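Local structure of aspartate-semialdehyde dehydrogenase (Thermus thermophilus, 2YV3) at residues R96-V105 / K209-I217; A140-Y151 / A239-V250. The protein probably catalyses the NADPH-dependent reductive dephosphorylation of L-aspartyl phosphate to L-aspartate semialdehyde, a step on the way to lysine, methionine and threonine. All coordinates share one frame; numbering follows the deposited sequence.

From the N terminus, the chain first builds the nucleotide-binding domain, and residues 96-105 lie in a loop between its strands 87-90 and 119-121. Helix 125-141 then leads into strand 143-151, the first half of contact 2. Contact 1 closes only when helix 205-219 comes back against 96-105, after 103 intervening residues, and so ties the nucleotide-binding part to the dimerisation part. Contact 2 closes later, when strand 237-246 pairs with 143-151 within the dimerisation part. The two closures cross, since their segments alternate along the chain. They also touch: Val210 CG1 of contact 1 packs on Val148 CG1 of contact 2 at 4.0 Å.

Contact 1 (R96-V105 / K209-I217); sequences RYEPWVPLVV and KVVWETHKI
Lys216 reaches out of helix 205-219 into the bend formed by residues 96-105, where backbone carbonyls receive its ammonium group. The chain runs fully extended, with CG anti to the backbone N (chi1 179°), and this carries NZ past Leu103 as far as the type I turn Glu98-Val101. There Lys216 NZ donates to Arg96 O and to Val101 O, each at 2.8 Å, meeting both carbonyls almost end-on; a third bond, to Glu98 O, is weak. Carbonyl dipoles gathered in this way would favour the charged lysine, and the bonds tie both ends of the bend to the helix.

Leu103 points at the helix beside that extended chain. Its CB lies against Lys216 CD at 3.9 Å, while Leu103 CG meets Ile217 CD1, also at 3.9 Å, and CD2 rests on the CG methylene of Glu213.

Tyr97 meets the helix at Trp212 and Lys209. An edge of Trp212 is turned toward its ring face in a T-shaped pair, centroids 5.9 Å apart and planes at 76°, and Arg96 CB sits over the centre of the tyrosine ring. The phenol oxygen passes Lys209 CG at 3.7 Å and is hydrogen-bonded to Ser93.

Behind these three, Arg96 NH1 and Glu213 OE1 form a salt bridge of 3.1 Å. The oxygen stands over a guanidinium face, so charge alone joins them and no N-H is aimed at it. Glu213 OE2 is bonded to Thr127, Arg96 NE to Asn122 O, and Lys209 NZ is paired with Glu206. Arg96 is a predicted phosphate ligand, and the Lys209 side chain lies about 6 Å from that of Cys125, the predicted acyl-thioester nucleophile. The arrangement is consistent with a wall of the active site, at the junction of the nucleotide-binding and dimerisation domains of an aspartate-semialdehyde dehydrogenase.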
loop_
_atom_site.group_PDB
_atom_site.type_symbol
_atom_site.label_atom_id
_atom_site.label_comp_id
_atom_site.label_asym_id
_atom_site.label_seq_id
_atom_site.Cartn_x
_atom_site.Cartn_y
_atom_site.Cartn_z
ATOM N N ARG A 96 19.795 -3.160 -19.015
ATOM C CA ARG A 96 19.612 -1.988 -18.155
ATOM C C ARG A 96 20.832 -1.565 -17.360
ATOM O O ARG A 96 21.236 -0.412 -17.394
ATOM C CB ARG A 96 18.498 -2.228 -17.146
ATOM C CG ARG A 96 17.086 -2.043 -17.636
ATOM C CD ARG A 96 16.155 -2.390 -16.490
ATOM N NE ARG A 96 14.782 -2.608 -16.922
ATOM C CZ ARG A 96 13.860 -3.178 -16.161
ATOM N NH1 ARG A 96 14.179 -3.577 -14.939
ATOM N NH2 ARG A 96 12.635 -3.376 -16.624
ATOM N N TYR A 97 21.404 -2.503 -16.622
ATOM C CA TYR A 97 22.557 -2.206 -15.790
ATOM C C TYR A 97 23.849 -2.422 -16.522
ATOM O O TYR A 97 24.802 -2.918 -15.956
ATOM C CB TYR A 97 22.502 -3.066 -14.529
ATOM C CG TYR A 97 21.073 -3.271 -14.089
ATOM C CD1 TYR A 97 20.276 -2.183 -13.726
ATOM C CD2 TYR A 97 20.470 -4.525 -14.185
ATOM C CE1 TYR A 97 18.923 -2.333 -13.488
ATOM C CE2 TYR A 97 19.108 -4.680 -13.946
ATOM C CZ TYR A 97 18.347 -3.574 -13.599
ATOM O OH TYR A 97 17.009 -3.721 -13.351
ATOM N N GLU A 98 23.890 -2.041 -17.790
ATOM C CA GLU A 98 25.113 -2.213 -18.561
ATOM C C GLU A 98 25.639 -0.850 -19.038
ATOM O O GLU A 98 24.930 -0.102 -19.699
ATOM C CB GLU A 98 24.849 -3.155 -19.738
ATOM C CG GLU A 98 23.748 -4.211 -19.483
ATOM C CD GLU A 98 23.935 -5.073 -18.210
ATOM O OE1 GLU A 98 25.033 -5.643 -18.008
ATOM O OE2 GLU A 98 22.964 -5.194 -17.418
ATOM N N PRO A 99 26.894 -0.516 -18.678
ATOM C CA PRO A 99 27.668 0.703 -18.971
ATOM C C PRO A 99 27.637 1.280 -20.404
ATOM O O PRO A 99 28.032 2.427 -20.635
ATOM C CB PRO A 99 29.081 0.307 -18.558
ATOM C CG PRO A 99 28.833 -0.597 -17.399
ATOM C CD PRO A 99 27.701 -1.459 -17.879
ATOM N N TRP A 100 27.165 0.502 -21.367
ATOM C CA TRP A 100 27.138 0.986 -22.739
ATOM C C TRP A 100 25.724 1.283 -23.231
ATOM O O TRP A 100 25.546 1.802 -24.339
ATOM C CB TRP A 100 27.821 -0.049 -23.658
ATOM C CG TRP A 100 26.927 -1.168 -24.158
ATOM C CD1 TRP A 100 25.898 -1.058 -25.052
ATOM C CD2 TRP A 100 27.054 -2.567 -23.872
ATOM N NE1 TRP A 100 25.388 -2.301 -25.347
ATOM C CE2 TRP A 100 26.078 -3.244 -24.635
ATOM C CE3 TRP A 100 27.901 -3.319 -23.044
ATOM C CZ2 TRP A 100 25.927 -4.626 -24.600
ATOM C CZ3 TRP A 100 27.751 -4.701 -23.011
ATOM C CH2 TRP A 100 26.770 -5.337 -23.784
ATOM N N VAL A 101 24.723 0.949 -22.417
ATOM C CA VAL A 101 23.330 1.168 -22.800
ATOM C C VAL A 101 22.618 2.239 -21.993
ATOM O O VAL A 101 22.589 2.189 -20.767
ATOM C CB VAL A 101 22.487 -0.112 -22.652
ATOM C CG1 VAL A 101 21.139 0.082 -23.336
ATOM C CG2 VAL A 101 23.234 -1.312 -23.221
ATOM N N PRO A 102 22.010 3.214 -22.678
ATOM C CA PRO A 102 21.293 4.276 -21.982
ATOM C C PRO A 102 19.964 3.768 -21.454
ATOM O O PRO A 102 19.274 3.007 -22.132
ATOM C CB PRO A 102 21.107 5.322 -23.064
ATOM C CG PRO A 102 20.939 4.475 -24.286
ATOM C CD PRO A 102 22.034 3.464 -24.128
ATOM N N LEU A 103 19.631 4.175 -20.230
ATOM C CA LEU A 103 18.376 3.821 -19.576
ATOM C C LEU A 103 17.614 5.149 -19.625
ATOM O O LEU A 103 17.916 6.086 -18.883
ATOM C CB LEU A 103 18.653 3.376 -18.135
ATOM C CG LEU A 103 17.501 2.865 -17.263
ATOM C CD1 LEU A 103 16.681 1.826 -18.005
ATOM C CD2 LEU A 103 18.076 2.282 -15.988
ATOM N N VAL A 104 16.626 5.216 -20.511
ATOM C CA VAL A 104 15.873 6.443 -20.742
ATOM C C VAL A 104 14.371 6.564 -20.440
ATOM O O VAL A 104 13.600 5.615 -20.540
ATOM C CB VAL A 104 16.071 6.868 -22.220
ATOM C CG1 VAL A 104 15.376 8.193 -22.513
ATOM C CG2 VAL A 104 17.551 6.968 -22.514
ATOM N N VAL A 105 13.985 7.772 -20.053
ATOM C CA VAL A 105 12.595 8.142 -19.835
ATOM C C VAL A 105 12.616 9.527 -20.486
ATOM O O VAL A 105 13.261 10.453 -19.978
ATOM C CB VAL A 105 12.230 8.261 -18.363
ATOM C CG1 VAL A 105 10.774 8.684 -18.240
ATOM C CG2 VAL A 105 12.439 6.933 -17.672
ATOM N N LYS A 209 15.551 -1.971 -7.753
ATOM C CA LYS A 209 15.514 -1.288 -9.031
ATOM C C LYS A 209 15.148 0.175 -8.827
ATOM O O LYS A 209 15.732 1.050 -9.470
ATOM C CB LYS A 209 14.509 -1.994 -9.939
ATOM C CG LYS A 209 14.979 -3.395 -10.288
ATOM C CD LYS A 209 13.849 -4.346 -10.667
ATOM C CE LYS A 209 13.239 -4.033 -12.030
ATOM N NZ LYS A 209 12.242 -5.070 -12.434
ATOM N N VAL A 210 14.207 0.447 -7.918
ATOM C CA VAL A 210 13.794 1.821 -7.646
ATOM C C VAL A 210 15.034 2.660 -7.403
ATOM O O VAL A 210 15.011 3.867 -7.593
ATOM C CB VAL A 210 12.864 1.924 -6.393
ATOM C CG1 VAL A 210 12.512 3.389 -6.102
ATOM C CG2 VAL A 210 11.593 1.100 -6.609
ATOM N N VAL A 211 16.120 2.006 -6.996
ATOM C CA VAL A 211 17.393 2.675 -6.720
ATOM C C VAL A 211 18.390 2.666 -7.889
ATOM O O VAL A 211 18.720 3.722 -8.426
ATOM C CB VAL A 211 18.096 2.042 -5.511
ATOM C CG1 VAL A 211 19.170 2.989 -4.989
ATOM C CG2 VAL A 211 17.081 1.702 -4.435
ATOM N N TRP A 212 18.880 1.488 -8.275
ATOM C CA TRP A 212 19.848 1.388 -9.374
ATOM C C TRP A 212 19.376 2.089 -10.658
ATOM O O TRP A 212 20.175 2.657 -11.407
ATOM C CB TRP A 212 20.148 -0.076 -9.708
ATOM C CG TRP A 212 20.568 -0.910 -8.536
ATOM C CD1 TRP A 212 21.212 -0.486 -7.408
ATOM C CD2 TRP A 212 20.408 -2.327 -8.397
ATOM N NE1 TRP A 212 21.458 -1.553 -6.576
ATOM C CE2 TRP A 212 20.973 -2.694 -7.160
ATOM C CE3 TRP A 212 19.838 -3.325 -9.203
ATOM C CZ2 TRP A 212 20.991 -4.009 -6.708
ATOM C CZ3 TRP A 212 19.858 -4.631 -8.757
ATOM C CH2 TRP A 212 20.429 -4.964 -7.521
ATOM N N GLU A 213 18.078 2.036 -10.925
ATOM C CA GLU A 213 17.566 2.683 -12.114
ATOM C C GLU A 213 17.555 4.192 -11.939
ATOM O O GLU A 213 17.887 4.921 -12.876
ATOM C CB GLU A 213 16.167 2.169 -12.444
ATOM C CG GLU A 213 16.173 0.789 -13.074
ATOM C CD GLU A 213 14.780 0.269 -13.298
ATOM O OE1 GLU A 213 14.627 -0.677 -14.100
ATOM O OE2 GLU A 213 13.840 0.802 -12.658
ATOM N N THR A 214 17.180 4.657 -10.746
ATOM C CA THR A 214 17.148 6.092 -10.455
ATOM C C THR A 214 18.577 6.664 -10.493
ATOM O O THR A 214 18.865 7.648 -11.183
ATOM C CB THR A 214 16.543 6.375 -9.049
ATOM O OG1 THR A 214 15.197 5.881 -8.985
ATOM C CG2 THR A 214 16.534 7.867 -8.765
ATOM N N HIS A 215 19.468 6.025 -9.748
ATOM C CA HIS A 215 20.855 6.442 -9.676
ATOM C C HIS A 215 21.496 6.613 -11.055
ATOM O O HIS A 215 22.471 7.354 -11.205
ATOM C CB HIS A 215 21.636 5.436 -8.844
ATOM C CG HIS A 215 21.437 5.586 -7.366
ATOM N ND1 HIS A 215 22.094 4.797 -6.443
ATOM C CD2 HIS A 215 20.713 6.479 -6.650
ATOM C CE1 HIS A 215 21.789 5.204 -5.224
ATOM N NE2 HIS A 215 20.952 6.223 -5.321
ATOM N N LYS A 216 20.944 5.939 -12.059
ATOM C CA LYS A 216 21.465 6.038 -13.420
ATOM C C LYS A 216 20.597 6.938 -14.306
ATOM O O LYS A 216 21.115 7.777 -15.050
ATOM C CB LYS A 216 21.570 4.649 -14.058
ATOM C CG LYS A 216 22.079 4.670 -15.493
ATOM C CD LYS A 216 21.971 3.305 -16.137
ATOM C CE LYS A 216 22.588 3.300 -17.517
ATOM N NZ LYS A 216 22.781 1.901 -18.001
ATOM N N ILE A 217 19.281 6.748 -14.228
ATOM C CA ILE A 217 18.335 7.540 -15.008
ATOM C C ILE A 217 18.491 9.025 -14.675
ATOM O O ILE A 217 18.203 9.894 -15.490
ATOM C CB ILE A 217 16.879 7.083 -14.731
ATOM C CG1 ILE A 217 16.691 5.650 -15.233
ATOM C CG2 ILE A 217 15.880 8.027 -15.408
ATOM C CD1 ILE A 217 15.463 4.985 -14.705
#

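Contact 2 (A140-Y151 / A239-V250)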
loop_
_atom_site.group_PDB
_atom_site.type_symbol
_atom_site.label_atom_id
_atom_site.label_comp_id
_atom_site.label_asym_id
_atom_site.label_seq_id
_atom_site.Cartn_x
_atom_site.Cartn_y
_atom_site.Cartn_z
ATOM N N ALA A 140 14.286 20.821 -9.637
ATOM C CA ALA A 140 13.973 22.063 -8.922
ATOM C C ALA A 140 14.460 22.124 -7.480
ATOM O O ALA A 140 15.035 23.125 -7.068
ATOM C CB ALA A 140 12.448 22.323 -8.945
ATOM N N PHE A 141 14.249 21.047 -6.729
ATOM C CA PHE A 141 14.598 21.007 -5.316
ATOM C C PHE A 141 15.737 20.111 -4.856
ATOM O O PHE A 141 16.030 20.066 -3.662
ATOM C CB PHE A 141 13.364 20.610 -4.523
ATOM C CG PHE A 141 12.132 21.408 -4.863
ATOM C CD1 PHE A 141 12.122 22.798 -4.736
ATOM C CD2 PHE A 141 10.962 20.757 -5.265
ATOM C CE1 PHE A 141 10.978 23.523 -4.996
ATOM C CE2 PHE A 141 9.805 21.479 -5.529
ATOM C CZ PHE A 141 9.816 22.869 -5.392
ATOM N N GLN A 142 16.374 19.395 -5.769
ATOM C CA GLN A 142 17.451 18.486 -5.396
ATOM C C GLN A 142 17.082 17.618 -4.195
ATOM O O GLN A 142 17.049 18.080 -3.056
ATOM C CB GLN A 142 18.747 19.244 -5.081
ATOM C CG GLN A 142 19.590 19.592 -6.308
ATOM C CD GLN A 142 21.080 19.415 -6.051
ATOM O OE1 GLN A 142 21.521 18.341 -5.616
ATOM N NE2 GLN A 142 21.863 20.461 -6.321
ATOM N N ALA A 143 16.818 16.347 -4.462
ATOM C CA ALA A 143 16.467 15.414 -3.419
ATOM C C ALA A 143 17.761 14.849 -2.835
ATOM O O ALA A 143 18.858 15.170 -3.290
ATOM C CB ALA A 143 15.598 14.291 -4.001
ATOM N N LYS A 144 17.620 14.016 -1.814
ATOM C CA LYS A 144 18.753 13.396 -1.173
ATOM C C LYS A 144 18.272 12.157 -0.445
ATOM O O LYS A 144 19.079 11.373 0.044
ATOM C CB LYS A 144 19.398 14.351 -0.170
ATOM C CG LYS A 144 18.574 15.575 0.224
ATOM C CD LYS A 144 19.076 16.181 1.539
ATOM C CE LYS A 144 20.559 16.536 1.502
ATOM N NZ LYS A 144 21.116 16.689 2.880
ATOM N N ARG A 145 16.954 11.967 -0.397
ATOM C CA ARG A 145 16.396 10.827 0.326
ATOM C C ARG A 145 14.939 10.496 -0.034
ATOM O O ARG A 145 14.040 11.267 0.282
ATOM C CB ARG A 145 16.507 11.116 1.830
ATOM C CG ARG A 145 16.888 9.926 2.684
ATOM C CD ARG A 145 17.858 10.327 3.782
ATOM N NE ARG A 145 17.243 11.153 4.816
ATOM C CZ ARG A 145 17.915 11.698 5.833
ATOM N NH1 ARG A 145 19.228 11.508 5.951
ATOM N NH2 ARG A 145 17.275 12.427 6.742
ATOM N N VAL A 146 14.707 9.355 -0.688
ATOM C CA VAL A 146 13.342 8.933 -1.047
ATOM C C VAL A 146 12.942 7.607 -0.392
ATOM O O VAL A 146 13.695 6.641 -0.396
ATOM C CB VAL A 146 13.145 8.773 -2.568
ATOM C CG1 VAL A 146 11.656 8.573 -2.876
ATOM C CG2 VAL A 146 13.686 10.009 -3.312
ATOM N N ILE A 147 11.735 7.578 0.159
ATOM C CA ILE A 147 11.212 6.399 0.837
ATOM C C ILE A 147 9.863 5.996 0.256
ATOM O O ILE A 147 8.828 6.491 0.699
ATOM C CB ILE A 147 11.044 6.699 2.335
ATOM C CG1 ILE A 147 12.364 7.248 2.875
ATOM C CG2 ILE A 147 10.618 5.443 3.086
ATOM C CD1 ILE A 147 12.309 7.707 4.302
ATOM N N VAL A 148 9.855 5.092 -0.715
ATOM C CA VAL A 148 8.586 4.708 -1.312
ATOM C C VAL A 148 7.987 3.380 -0.861
ATOM O O VAL A 148 8.693 2.433 -0.539
ATOM C CB VAL A 148 8.662 4.736 -2.878
ATOM C CG1 VAL A 148 10.098 5.050 -3.338
ATOM C CG2 VAL A 148 8.187 3.409 -3.466
ATOM N N ALA A 149 6.661 3.350 -0.820
ATOM C CA ALA A 149 5.875 2.176 -0.462
ATOM C C ALA A 149 4.994 2.004 -1.688
ATOM O O ALA A 149 4.189 2.866 -2.044
ATOM C CB ALA A 149 5.032 2.432 0.760
ATOM N N THR A 150 5.195 0.868 -2.331
ATOM C CA THR A 150 4.529 0.488 -3.557
ATOM C C THR A 150 3.245 -0.278 -3.317
ATOM O O THR A 150 3.147 -1.065 -2.388
ATOM C CB THR A 150 5.524 -0.359 -4.401
ATOM O OG1 THR A 150 6.083 0.445 -5.445
ATOM C CG2 THR A 150 4.869 -1.583 -4.957
ATOM N N TYR A 151 2.264 -0.007 -4.166
ATOM C CA TYR A 151 0.947 -0.644 -4.159
ATOM C C TYR A 151 0.867 -1.180 -5.598
ATOM O O TYR A 151 0.105 -0.678 -6.417
ATOM C CB TYR A 151 -0.164 0.405 -3.927
ATOM C CG TYR A 151 -0.137 1.101 -2.567
ATOM C CD1 TYR A 151 -1.048 0.764 -1.569
ATOM C CD2 TYR A 151 0.834 2.040 -2.266
ATOM C CE1 TYR A 151 -0.977 1.340 -0.310
ATOM C CE2 TYR A 151 0.912 2.622 -1.017
ATOM C CZ TYR A 151 0.019 2.274 -0.040
ATOM O OH TYR A 151 0.115 2.827 1.214
ATOM N N ALA A 239 0.487 1.966 -7.703
ATOM C CA ALA A 239 0.407 3.064 -6.741
ATOM C C ALA A 239 1.680 3.110 -5.890
ATOM O O ALA A 239 2.288 2.082 -5.608
ATOM C CB ALA A 239 -0.795 2.881 -5.851
ATOM N N GLU A 240 2.107 4.299 -5.492
ATOM C CA GLU A 240 3.298 4.382 -4.654
ATOM C C GLU A 240 3.390 5.636 -3.785
ATOM O O GLU A 240 3.674 6.723 -4.279
ATOM C CB GLU A 240 4.575 4.221 -5.506
ATOM C CG GLU A 240 4.479 4.761 -6.931
ATOM C CD GLU A 240 5.821 4.750 -7.664
ATOM O OE1 GLU A 240 6.760 5.458 -7.221
ATOM O OE2 GLU A 240 5.930 4.036 -8.681
ATOM N N ALA A 241 3.137 5.475 -2.490
ATOM C CA ALA A 241 3.213 6.594 -1.564
ATOM C C ALA A 241 4.673 6.994 -1.478
ATOM O O ALA A 241 5.510 6.227 -1.002
ATOM C CB ALA A 241 2.694 6.183 -0.188
ATOM N N VAL A 242 4.975 8.202 -1.937
ATOM C CA VAL A 242 6.344 8.689 -1.956
ATOM C C VAL A 242 6.662 9.717 -0.869
ATOM O O VAL A 242 5.777 10.382 -0.345
ATOM C CB VAL A 242 6.663 9.272 -3.348
ATOM C CG1 VAL A 242 8.120 9.725 -3.426
ATOM C CG2 VAL A 242 6.366 8.228 -4.409
ATOM N N SER A 243 7.938 9.810 -0.510
ATOM C CA SER A 243 8.396 10.754 0.502
ATOM C C SER A 243 9.800 11.151 0.107
ATOM O O SER A 243 10.528 10.351 -0.471
ATOM C CB SER A 243 8.401 10.102 1.872
ATOM O OG SER A 243 7.124 9.561 2.152
ATOM N N VAL A 244 10.182 12.386 0.407
ATOM C CA VAL A 244 11.503 12.859 0.033
ATOM C C VAL A 244 12.039 13.932 0.967
ATOM O O VAL A 244 11.286 14.666 1.603
ATOM C CB VAL A 244 11.502 13.489 -1.397
ATOM C CG1 VAL A 244 12.897 13.568 -1.912
ATOM C CG2 VAL A 244 10.627 12.707 -2.339
ATOM N N GLU A 245 13.359 14.019 1.036
ATOM C CA GLU A 245 14.011 15.041 1.831
ATOM C C GLU A 245 14.743 15.856 0.761
ATOM O O GLU A 245 15.423 15.287 -0.099
ATOM C CB GLU A 245 14.991 14.416 2.834
ATOM C CG GLU A 245 15.619 15.425 3.797
ATOM C CD GLU A 245 16.509 14.769 4.841
ATOM O OE1 GLU A 245 17.409 13.979 4.457
ATOM O OE2 GLU A 245 16.314 15.055 6.046
ATOM N N PHE A 246 14.581 17.177 0.795
ATOM C CA PHE A 246 15.200 18.034 -0.208
ATOM C C PHE A 246 16.364 18.901 0.232
ATOM O O PHE A 246 16.657 19.040 1.422
ATOM C CB PHE A 246 14.130 18.924 -0.831
ATOM C CG PHE A 246 13.083 18.168 -1.576
ATOM C CD1 PHE A 246 13.312 17.751 -2.885
ATOM C CD2 PHE A 246 11.872 17.853 -0.967
ATOM C CE1 PHE A 246 12.348 17.026 -3.583
ATOM C CE2 PHE A 246 10.901 17.130 -1.660
ATOM C CZ PHE A 246 11.140 16.714 -2.972
ATOM N N ALA A 247 17.036 19.479 -0.756
ATOM C CA ALA A 247 18.160 20.362 -0.487
ATOM C C ALA A 247 17.558 21.728 -0.251
ATOM O O ALA A 247 17.784 22.362 0.783
ATOM C CB ALA A 247 19.092 20.414 -1.689
ATOM N N ARG A 248 16.770 22.156 -1.237
ATOM C CA ARG A 248 16.100 23.443 -1.203
ATOM C C ARG A 248 14.778 23.325 -0.477
ATOM O O ARG A 248 14.149 22.262 -0.478
ATOM C CB ARG A 248 15.860 23.951 -2.618
ATOM C CG ARG A 248 17.089 23.945 -3.493
ATOM C CD ARG A 248 16.751 23.233 -4.785
ATOM N NE ARG A 248 17.846 23.196 -5.734
ATOM C CZ ARG A 248 19.051 22.721 -5.452
ATOM N NH1 ARG A 248 19.311 22.244 -4.241
ATOM N NH2 ARG A 248 19.999 22.732 -6.379
ATOM N N PRO A 249 14.327 24.437 0.127
ATOM C CA PRO A 249 13.071 24.523 0.881
ATOM C C PRO A 249 11.904 24.194 -0.030
ATOM O O PRO A 249 11.672 24.880 -1.041
ATOM C CB PRO A 249 13.045 25.976 1.329
ATOM C CG PRO A 249 13.643 26.683 0.139
ATOM C CD PRO A 249 14.836 25.788 -0.195
ATOM N N VAL A 250 11.178 23.132 0.302
ATOM C CA VAL A 250 10.041 22.782 -0.521
ATOM C C VAL A 250 8.891 23.615 -0.094
ATOM O O VAL A 250 8.970 24.369 0.872
ATOM C CB VAL A 250 9.581 21.328 -0.407
ATOM C CG1 VAL A 250 9.667 20.683 -1.772
ATOM C CG2 VAL A 250 10.382 20.587 0.629
#
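Phe141 and Phe246 meet where helix 125-141 gives way to strand 143-151: an edge of the Phe141 ring is turned to the face of Phe246 in a T-shaped pair, centroids 5.6 Å apart. Val250 CG1 makes a CH-pi contact over one Phe141 face, 3.9 Å from the ring centroid, and Ala140 CB covers the opposite face. From here the antiparallel strands run closely packed. Ile147 N donates to Ser243 O at 3.1 Å, and Ala149 N to Ala241 O. On the side facing helix 125-141, Val146 CG1 touches Val242 CG1 at 3.8 Å, and Val146 CG2 lies alongside Val244 CG1. The other side faces the second subunit: Ala149 packs on Ala149 of that subunit, and the Tyr151 ring stacks on its Tyr151, the hydroxyl bonding to Thr150 O of the same neighbour.

Back at the Phe141 end, the turn just outside the rings is looser and nearer solvent. Gln142, at positive phi (47°), breaks from the helix. Ala247 N is shared between Gln142 O (2.7 Å) and Phe141 O (3.1 Å), and Phe141 O also accepts from Arg248 N (3.3 Å). Arg248 lays a guanidinium face against Gln142 CB, though its chain is strained in the model and its exact course uncertain. With an alanine in place of Arg248, the backbone bond to Phe141 O could persist, but Gln142 would probably lose the flat group it lies on and be freer to turn. Arg145 and Glu245, partly exposed, run side by side as a salt bridge, though the carboxylate position is uncertain; Glu245 also makes a long, weak ion pair with Arg145 of the second subunit.

The chemistry thus divides the work: backbone bonds join the buried strands and the valines pack hydrocarbon against the helix side, with buried Glu240 an exception among them, while Arg145, Glu245 and Arg248 keep their charges at the partly exposed margin.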